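Local coordinates for conserved exported protein (Bacteroides fragilis, PDB 3CLW), which is of unknown function but probably hydrolyses O-glycosidic bonds, at residues Thr389-Phe402 with Lys463-Tyr475. Numbering follows the deposited sequence.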
ATOM      1  N   THR A 389     -16.306  -9.312  -1.504  1.00 38.08           N
ATOM      2  CA  THR A 389     -14.865  -9.519  -1.306  1.00 37.64           C
ATOM      3  C   THR A 389     -14.243 -10.182  -2.532  1.00 37.74           C
ATOM      4  O   THR A 389     -14.886 -10.999  -3.180  1.00 37.25           O
ATOM      5  CB  THR A 389     -14.527 -10.348  -0.029  1.00 38.13           C
ATOM      6  OG1 THR A 389     -15.034 -11.687  -0.159  1.00 38.90           O
ATOM      7  CG2 THR A 389     -15.127  -9.690   1.196  1.00 35.88           C
ATOM      8  N   THR A 390     -13.020  -9.782  -2.890  1.00 36.14           N
ATOM      9  CA  THR A 390     -12.343 -10.430  -3.983  1.00 35.31           C
ATOM     10  C   THR A 390     -11.363 -11.430  -3.395  1.00 35.03           C
ATOM     11  O   THR A 390     -11.128 -11.442  -2.179  1.00 35.70           O
ATOM     12  CB  THR A 390     -11.605  -9.421  -4.899  1.00 36.03           C
ATOM     13  OG1 THR A 390     -10.502  -8.860  -4.183  1.00 35.10           O
ATOM     14  CG2 THR A 390     -12.532  -8.316  -5.380  1.00 33.58           C
ATOM     15  N   LYS A 391     -10.803 -12.297  -4.228  1.00 34.49           N
ATOM     16  CA  LYS A 391      -9.773 -13.213  -3.737  1.00 34.73           C
ATOM     17  C   LYS A 391      -8.470 -12.466  -3.347  1.00 34.14           C
ATOM     18  O   LYS A 391      -7.624 -13.009  -2.610  1.00 34.82           O
ATOM     19  CB  LYS A 391      -9.497 -14.312  -4.761  1.00 34.50           C
ATOM     20  CG  LYS A 391     -10.693 -15.278  -4.951  1.00 36.35           C
ATOM     21  CD  LYS A 391     -10.853 -16.171  -3.719  1.00 37.66           C
ATOM     22  CE  LYS A 391     -12.083 -17.065  -3.830  1.00 38.19           C
ATOM     23  NZ  LYS A 391     -12.144 -17.971  -2.638  1.00 40.34           N
ATOM     24  N   MET A 392      -8.331 -11.241  -3.868  1.00 32.87           N
ATOM     25  CA  MET A 392      -7.233 -10.354  -3.577  1.00 30.92           C
ATOM     26  C   MET A 392      -7.338  -9.961  -2.124  1.00 32.57           C
ATOM     27  O   MET A 392      -6.326  -9.835  -1.458  1.00 33.14           O
ATOM     28  CB  MET A 392      -7.233  -9.120  -4.497  1.00 30.99           C
ATOM     29  CG  MET A 392      -6.685  -9.398  -5.935  1.00 30.27           C
ATOM     30  SD  MET A 392      -6.936  -8.164  -7.215  1.00 24.70           S
ATOM     31  CE  MET A 392      -8.726  -8.322  -7.466  1.00 27.87           C
ATOM     32  N   LEU A 393      -8.556  -9.799  -1.606  1.00 32.71           N
ATOM     33  CA  LEU A 393      -8.665  -9.476  -0.196  1.00 32.94           C
ATOM     34  C   LEU A 393      -8.094 -10.630   0.608  1.00 33.15           C
ATOM     35  O   LEU A 393      -7.286 -10.435   1.500  1.00 33.58           O
ATOM     36  CB  LEU A 393     -10.120  -9.163   0.224  1.00 33.41           C
ATOM     37  CG  LEU A 393     -10.325  -8.663   1.672  1.00 33.27           C
ATOM     38  CD1 LEU A 393     -11.593  -7.831   1.831  1.00 33.81           C
ATOM     39  CD2 LEU A 393     -10.394  -9.827   2.646  1.00 34.16           C
ATOM     40  N   TRP A 394      -8.523 -11.840   0.285  1.00 32.90           N
ATOM     41  CA  TRP A 394      -8.129 -13.019   1.051  1.00 32.85           C
ATOM     42  C   TRP A 394      -6.637 -13.407   0.920  1.00 32.81           C
ATOM     43  O   TRP A 394      -5.991 -13.812   1.898  1.00 33.40           O
ATOM     44  CB  TRP A 394      -9.125 -14.155   0.776  1.00 31.42           C
ATOM     45  CG  TRP A 394     -10.511 -13.681   1.147  1.00 32.59           C
ATOM     46  CD1 TRP A 394     -11.565 -13.424   0.289  1.00 30.35           C
ATOM     47  CD2 TRP A 394     -10.975 -13.324   2.470  1.00 29.87           C
ATOM     48  NE1 TRP A 394     -12.647 -12.984   1.022  1.00 32.62           N
ATOM     49  CE2 TRP A 394     -12.302 -12.885   2.344  1.00 29.31           C
ATOM     50  CE3 TRP A 394     -10.378 -13.327   3.750  1.00 30.13           C
ATOM     51  CZ2 TRP A 394     -13.065 -12.478   3.450  1.00 31.50           C
ATOM     52  CZ3 TRP A 394     -11.108 -12.908   4.825  1.00 30.19           C
ATOM     53  CH2 TRP A 394     -12.448 -12.476   4.676  1.00 32.03           C
ATOM     54  N   THR A 395      -6.071 -13.227  -0.257  1.00 33.54           N
ATOM     55  CA  THR A 395      -4.653 -13.549  -0.432  1.00 33.79           C
ATOM     56  C   THR A 395      -3.770 -12.514   0.264  1.00 34.40           C
ATOM     57  O   THR A 395      -2.705 -12.871   0.780  1.00 34.55           O
ATOM     58  CB  THR A 395      -4.243 -13.698  -1.908  1.00 33.73           C
ATOM     59  OG1 THR A 395      -4.481 -12.471  -2.608  1.00 32.28           O
ATOM     60  CG2 THR A 395      -5.032 -14.838  -2.569  1.00 34.02           C
ATOM     61  N   THR A 396      -4.216 -11.258   0.300  1.00 34.57           N
ATOM     62  CA  THR A 396      -3.534 -10.234   1.122  1.00 35.31           C
ATOM     63  C   THR A 396      -3.596 -10.634   2.592  1.00 34.22           C
ATOM     64  O   THR A 396      -2.588 -10.605   3.300  1.00 34.18           O
ATOM     65  CB  THR A 396      -4.141  -8.825   0.960  1.00 35.22           C
ATOM     66  OG1 THR A 396      -4.086  -8.438  -0.410  1.00 36.89           O
ATOM     67  CG2 THR A 396      -3.370  -7.797   1.776  1.00 36.31           C
ATOM     68  N   ALA A 397      -4.784 -11.036   3.024  1.00 33.74           N
ATOM     69  CA  ALA A 397      -5.014 -11.462   4.408  1.00 33.45           C
ATOM     70  C   ALA A 397      -4.117 -12.613   4.858  1.00 33.06           C
ATOM     71  O   ALA A 397      -3.758 -12.664   6.014  1.00 33.85           O
ATOM     72  CB  ALA A 397      -6.526 -11.794   4.642  1.00 32.46           C
ATOM     73  N   ASN A 398      -3.761 -13.528   3.949  1.00 33.33           N
ATOM     74  CA  ASN A 398      -2.810 -14.605   4.246  1.00 33.67           C
ATOM     75  C   ASN A 398      -1.563 -13.989   4.869  1.00 34.27           C
ATOM     76  O   ASN A 398      -0.959 -14.540   5.784  1.00 34.25           O
ATOM     77  CB  ASN A 398      -2.402 -15.355   2.954  1.00 33.38           C
ATOM     78  CG  ASN A 398      -3.323 -16.542   2.639  1.00 35.44           C
ATOM     79  OD1 ASN A 398      -3.145 -17.670   3.164  1.00 37.02           O
ATOM     80  ND2 ASN A 398      -4.295 -16.304   1.774  1.00 29.83           N
ATOM     81  N   TYR A 399      -1.184 -12.831   4.345  1.00 34.57           N
ATOM     82  CA  TYR A 399      -0.068 -12.069   4.892  1.00 34.78           C
ATOM     83  C   TYR A 399      -0.495 -11.148   6.032  1.00 34.55           C
ATOM     84  O   TYR A 399      -0.061 -11.336   7.183  1.00 33.25           O
ATOM     85  CB  TYR A 399       0.588 -11.252   3.789  1.00 34.73           C
ATOM     86  CG  TYR A 399       1.321 -12.073   2.775  1.00 35.61           C
ATOM     87  CD1 TYR A 399       2.633 -12.511   3.011  1.00 35.12           C
ATOM     88  CD2 TYR A 399       0.723 -12.402   1.548  1.00 35.53           C
ATOM     89  CE1 TYR A 399       3.335 -13.269   2.049  1.00 32.87           C
ATOM     90  CE2 TYR A 399       1.419 -13.150   0.588  1.00 33.43           C
ATOM     91  CZ  TYR A 399       2.716 -13.577   0.860  1.00 34.41           C
ATOM     92  OH  TYR A 399       3.383 -14.311  -0.088  1.00 38.62           O
ATOM     93  N   SER A 400      -1.357 -10.169   5.701  1.00 34.33           N
ATOM     94  CA  SER A 400      -1.673  -9.079   6.612  1.00 34.08           C
ATOM     95  C   SER A 400      -2.244  -9.483   7.939  1.00 33.98           C
ATOM     96  O   SER A 400      -1.915  -8.860   8.949  1.00 34.55           O
ATOM     97  CB  SER A 400      -2.542  -7.990   5.935  1.00 34.94           C
ATOM     98  OG  SER A 400      -3.863  -8.428   5.618  1.00 35.67           O
ATOM     99  N   PHE A 401      -3.082 -10.516   7.965  1.00 34.13           N
ATOM    100  CA  PHE A 401      -3.792 -10.923   9.220  1.00 34.38           C
ATOM    101  C   PHE A 401      -2.814 -11.575  10.227  1.00 34.47           C
ATOM    102  O   PHE A 401      -2.981 -11.454  11.435  1.00 33.62           O
ATOM    103  CB  PHE A 401      -4.984 -11.874   8.877  1.00 34.27           C
ATOM    104  CG  PHE A 401      -5.861 -12.261  10.056  1.00 32.56           C
ATOM    105  CD1 PHE A 401      -7.023 -11.555  10.343  1.00 32.54           C
ATOM    106  CD2 PHE A 401      -5.556 -13.371  10.844  1.00 35.01           C
ATOM    107  CE1 PHE A 401      -7.888 -11.946  11.425  1.00 31.73           C
ATOM    108  CE2 PHE A 401      -6.393 -13.761  11.943  1.00 31.18           C
ATOM    109  CZ  PHE A 401      -7.555 -13.044  12.224  1.00 31.70           C
ATOM    110  N   PHE A 402      -1.776 -12.234   9.694  1.00 34.93           N
ATOM    111  CA  PHE A 402      -0.810 -13.009  10.476  1.00 35.94           C
ATOM    112  C   PHE A 402       0.612 -12.371  10.617  1.00 36.98           C
ATOM    113  O   PHE A 402       1.320 -12.585  11.610  1.00 36.71           O
ATOM    114  CB  PHE A 402      -0.714 -14.396   9.852  1.00 35.92           C
ATOM    115  CG  PHE A 402      -2.010 -15.168   9.892  1.00 35.86           C
ATOM    116  CD1 PHE A 402      -2.435 -15.766  11.079  1.00 35.04           C
ATOM    117  CD2 PHE A 402      -2.811 -15.278   8.749  1.00 33.94           C
ATOM    118  CE1 PHE A 402      -3.627 -16.487  11.129  1.00 35.56           C
ATOM    119  CE2 PHE A 402      -4.000 -15.976   8.786  1.00 34.74           C
ATOM    120  CZ  PHE A 402      -4.418 -16.583   9.988  1.00 34.74           C
ATOM    121  N   LYS A 463      -1.242 -24.392  12.642  1.00 45.84           N
ATOM    122  CA  LYS A 463      -2.558 -24.072  12.115  1.00 44.43           C
ATOM    123  C   LYS A 463      -2.463 -23.610  10.673  1.00 43.53           C
ATOM    124  O   LYS A 463      -1.579 -22.825  10.305  1.00 43.23           O
ATOM    125  CB  LYS A 463      -3.238 -23.030  12.994  1.00 44.82           C
ATOM    126  CG  LYS A 463      -3.611 -23.605  14.339  1.00 44.58           C
ATOM    127  CD  LYS A 463      -4.152 -22.565  15.313  1.00 45.60           C
ATOM    128  CE  LYS A 463      -4.558 -23.246  16.598  1.00 45.43           C
ATOM    129  NZ  LYS A 463      -5.352 -22.352  17.465  1.00 50.31           N
ATOM    130  N   VAL A 464      -3.353 -24.135   9.844  1.00 42.15           N
ATOM    131  CA  VAL A 464      -3.310 -23.841   8.436  1.00 41.25           C
ATOM    132  C   VAL A 464      -4.549 -23.038   8.058  1.00 41.69           C
ATOM    133  O   VAL A 464      -5.676 -23.351   8.502  1.00 41.61           O
ATOM    134  CB  VAL A 464      -3.201 -25.128   7.596  1.00 41.33           C
ATOM    135  CG1 VAL A 464      -3.381 -24.841   6.119  1.00 39.39           C
ATOM    136  CG2 VAL A 464      -1.883 -25.818   7.859  1.00 40.23           C
ATOM    137  N   TYR A 465      -4.312 -21.992   7.252  1.00 41.41           N
ATOM    138  CA  TYR A 465      -5.348 -21.109   6.710  1.00 40.74           C
ATOM    139  C   TYR A 465      -5.149 -21.024   5.213  1.00 41.17           C
ATOM    140  O   TYR A 465      -4.037 -20.769   4.749  1.00 42.44           O
ATOM    141  CB  TYR A 465      -5.243 -19.740   7.354  1.00 40.02           C
ATOM    142  CG  TYR A 465      -5.307 -19.778   8.856  1.00 38.86           C
ATOM    143  CD1 TYR A 465      -6.532 -19.622   9.530  1.00 40.21           C
ATOM    144  CD2 TYR A 465      -4.153 -19.972   9.626  1.00 37.91           C
ATOM    145  CE1 TYR A 465      -6.586 -19.654  10.942  1.00 38.47           C
ATOM    146  CE2 TYR A 465      -4.204 -19.995  11.023  1.00 36.71           C
ATOM    147  CZ  TYR A 465      -5.418 -19.852  11.672  1.00 38.44           C
ATOM    148  OH  TYR A 465      -5.473 -19.874  13.061  1.00 38.89           O
ATOM    149  N   LEU A 466      -6.221 -21.236   4.457  1.00 40.66           N
ATOM    150  CA  LEU A 466      -6.133 -21.547   3.033  1.00 39.95           C
ATOM    151  C   LEU A 466      -7.095 -20.736   2.166  1.00 39.81           C
ATOM    152  O   LEU A 466      -8.301 -20.669   2.467  1.00 38.83           O
ATOM    153  CB  LEU A 466      -6.419 -23.036   2.843  1.00 40.12           C
ATOM    154  CG  LEU A 466      -6.034 -23.779   1.573  1.00 40.79           C
ATOM    155  CD1 LEU A 466      -4.541 -23.674   1.353  1.00 42.64           C
ATOM    156  CD2 LEU A 466      -6.417 -25.238   1.697  1.00 39.42           C
ATOM    157  N   THR A 467      -6.531 -20.122   1.113  1.00 39.31           N
ATOM    158  CA  THR A 467      -7.270 -19.394   0.078  1.00 39.71           C
ATOM    159  C   THR A 467      -7.118 -20.088  -1.291  1.00 40.30           C
ATOM    160  O   THR A 467      -6.016 -20.297  -1.789  1.00 39.65           O
ATOM    161  CB  THR A 467      -6.802 -17.917  -0.040  1.00 39.61           C
ATOM    162  OG1 THR A 467      -6.937 -17.270   1.222  1.00 39.24           O
ATOM    163  CG2 THR A 467      -7.642 -17.149  -1.069  1.00 39.15           C
ATOM    164  N   THR A 468      -8.244 -20.464  -1.877  1.00 40.86           N
ATOM    165  CA  THR A 468      -8.260 -21.097  -3.176  1.00 41.20           C
ATOM    166  C   THR A 468      -9.409 -20.506  -3.989  1.00 41.69           C
ATOM    167  O   THR A 468     -10.067 -19.537  -3.561  1.00 41.33           O
ATOM    168  CB  THR A 468      -8.509 -22.620  -3.063  1.00 41.40           C
ATOM    169  OG1 THR A 468      -9.823 -22.836  -2.538  1.00 41.44           O
ATOM    170  CG2 THR A 468      -7.493 -23.276  -2.171  1.00 41.79           C
ATOM    171  N   ILE A 469      -9.649 -21.097  -5.158  1.00 42.24           N
ATOM    172  CA  ILE A 469     -10.843 -20.782  -5.951  1.00 43.36           C
ATOM    173  C   ILE A 469     -12.132 -20.952  -5.132  1.00 43.28           C
ATOM    174  O   ILE A 469     -13.069 -20.217  -5.339  1.00 44.28           O
ATOM    175  CB  ILE A 469     -10.891 -21.590  -7.318  1.00 42.69           C
ATOM    176  CG1 ILE A 469     -11.997 -21.059  -8.219  1.00 43.37           C
ATOM    177  CG2 ILE A 469     -11.083 -23.072  -7.081  1.00 44.01           C
ATOM    178  CD1 ILE A 469     -12.057 -21.693  -9.600  1.00 44.57           C
ATOM    179  N   ASP A 470     -12.144 -21.885  -4.185  1.00 44.02           N
ATOM    180  CA  ASP A 470     -13.310 -22.181  -3.344  1.00 45.54           C
ATOM    181  C   ASP A 470     -13.296 -21.576  -1.922  1.00 45.19           C
ATOM    182  O   ASP A 470     -14.330 -21.540  -1.249  1.00 45.20           O
ATOM    183  CB  ASP A 470     -13.379 -23.703  -3.137  1.00 46.74           C
ATOM    184  CG  ASP A 470     -13.715 -24.458  -4.394  1.00 50.62           C
ATOM    185  OD1 ASP A 470     -14.570 -23.984  -5.199  1.00 56.02           O
ATOM    186  OD2 ASP A 470     -13.101 -25.533  -4.587  1.00 55.79           O
ATOM    187  N   LYS A 471     -12.119 -21.157  -1.446  1.00 44.68           N
ATOM    188  CA  LYS A 471     -11.919 -20.838  -0.032  1.00 43.56           C
ATOM    189  C   LYS A 471     -11.411 -19.407   0.194  1.00 43.25           C
ATOM    190  O   LYS A 471     -10.446 -18.972  -0.450  1.00 42.98           O
ATOM    191  CB  LYS A 471     -10.949 -21.857   0.579  1.00 44.30           C
ATOM    192  CG  LYS A 471     -11.528 -23.283   0.729  1.00 43.77           C
ATOM    193  CD  LYS A 471     -10.464 -24.400   0.808  1.00 43.29           C
ATOM    194  CE  LYS A 471     -11.097 -25.788   1.149  1.00 47.47           C
ATOM    195  NZ  LYS A 471     -12.308 -26.176   0.276  1.00 51.96           N
ATOM    196  N   ASN A 472     -12.074 -18.670   1.090  1.00 42.30           N
ATOM    197  CA  ASN A 472     -11.598 -17.359   1.523  1.00 41.21           C
ATOM    198  C   ASN A 472     -10.872 -17.504   2.857  1.00 40.84           C
ATOM    199  O   ASN A 472     -11.489 -17.430   3.906  1.00 41.06           O
ATOM    200  CB  ASN A 472     -12.752 -16.373   1.690  1.00 40.64           C
ATOM    201  CG  ASN A 472     -13.535 -16.113   0.371  1.00 41.96           C
ATOM    202  OD1 ASN A 472     -13.026 -16.282  -0.746  1.00 39.75           O
ATOM    203  ND2 ASN A 472     -14.786 -15.690   0.526  1.00 40.63           N
ATOM    204  N   LEU A 473      -9.563 -17.720   2.819  1.00 40.56           N
ATOM    205  CA  LEU A 473      -8.758 -17.852   4.049  1.00 39.93           C
ATOM    206  C   LEU A 473      -9.477 -18.685   5.112  1.00 39.63           C
ATOM    207  O   LEU A 473      -9.811 -18.215   6.200  1.00 39.46           O
ATOM    208  CB  LEU A 473      -8.304 -16.481   4.578  1.00 38.88           C
ATOM    209  CG  LEU A 473      -7.094 -16.483   5.527  1.00 39.42           C
ATOM    210  CD1 LEU A 473      -5.860 -17.129   4.882  1.00 38.62           C
ATOM    211  CD2 LEU A 473      -6.773 -15.074   5.953  1.00 39.33           C
ATOM    212  N   ARG A 474      -9.718 -19.939   4.765  1.00 40.59           N
ATOM    213  CA  ARG A 474     -10.466 -20.865   5.610  1.00 41.01           C
ATOM    214  C   ARG A 474      -9.519 -21.558   6.551  1.00 40.87           C
ATOM    215  O   ARG A 474      -8.462 -22.028   6.136  1.00 40.51           O
ATOM    216  CB  ARG A 474     -11.142 -21.937   4.758  1.00 41.38           C
ATOM    217  CG  ARG A 474     -12.274 -21.461   3.907  1.00 44.68           C
ATOM    218  CD  ARG A 474     -13.514 -21.187   4.728  1.00 47.83           C
ATOM    219  NE  ARG A 474     -13.570 -19.769   5.061  1.00 51.14           N
ATOM    220  CZ  ARG A 474     -14.596 -19.183   5.668  1.00 54.01           C
ATOM    221  NH1 ARG A 474     -14.533 -17.881   5.925  1.00 53.15           N
ATOM    222  NH2 ARG A 474     -15.689 -19.892   6.006  1.00 52.76           N
ATOM    223  N   TYR A 475      -9.900 -21.642   7.815  1.00 41.33           N
ATOM    224  CA  TYR A 475      -9.092 -22.342   8.781  1.00 42.27           C
ATOM    225  C   TYR A 475      -9.184 -23.861   8.543  1.00 42.69           C
ATOM    226  O   TYR A 475     -10.288 -24.412   8.433  1.00 42.33           O
ATOM    227  CB  TYR A 475      -9.504 -21.965  10.207  1.00 42.64           C
ATOM    228  CG  TYR A 475      -8.826 -22.793  11.281  1.00 42.54           C
ATOM    229  CD1 TYR A 475      -7.436 -22.863  11.351  1.00 40.91           C
ATOM    230  CD2 TYR A 475      -9.575 -23.499  12.226  1.00 41.89           C
ATOM    231  CE1 TYR A 475      -6.804 -23.602  12.321  1.00 42.32           C
ATOM    232  CE2 TYR A 475      -8.944 -24.258  13.213  1.00 42.36           C
ATOM    233  CZ  TYR A 475      -7.556 -24.305  13.254  1.00 43.58           C
ATOM    234  OH  TYR A 475      -6.889 -25.042  14.223  1.00 44.50           O
TER
HETATM  235  O   HOH W   1     -14.825 -19.018  -2.737  1.00 40.14           O
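Lys391 reaches from the first turn of helix 391-400 into the turn between strands 461-467 and 474-480, where its NZ donates to Thr468 O at 2.8 Å and to Asn472 OD1 at 2.7 Å, with a weak bond to Lys471 O and another bond to a water. A bend at chi2 (-72°) swings the otherwise extended chain to these acceptors. Deeper in, Asn398 ND2 gives Thr467 OG1 a bent bond of 2.9 Å.

Asn472 also lies over the Trp394 indole, its amide plane only 8° from the ring and its CB 3.3 Å from the centroid of the five-membered ring, a CH-pi contact. Leu393 CD2 covers the opposite face, and a bond from NE1 to Thr389 OG1, in the ring plane, helps fix the indole's rotation.

The apolar part centres on Leu473, whose CD2 meets Ala397 CB at 3.5 Å and the edge of Phe402. Phe402 CZ in turn sits over the Tyr465 ring, the two planes inclined at 40°.

Opposite Leu466 the hairpin carries a G1 beta bulge at Leu473 and Arg474, with an ST turn at Thr468. Helix thus packs on hairpin, consistent with the beta domain accompanying the TIM barrel in family 30 glycoside hydrolases.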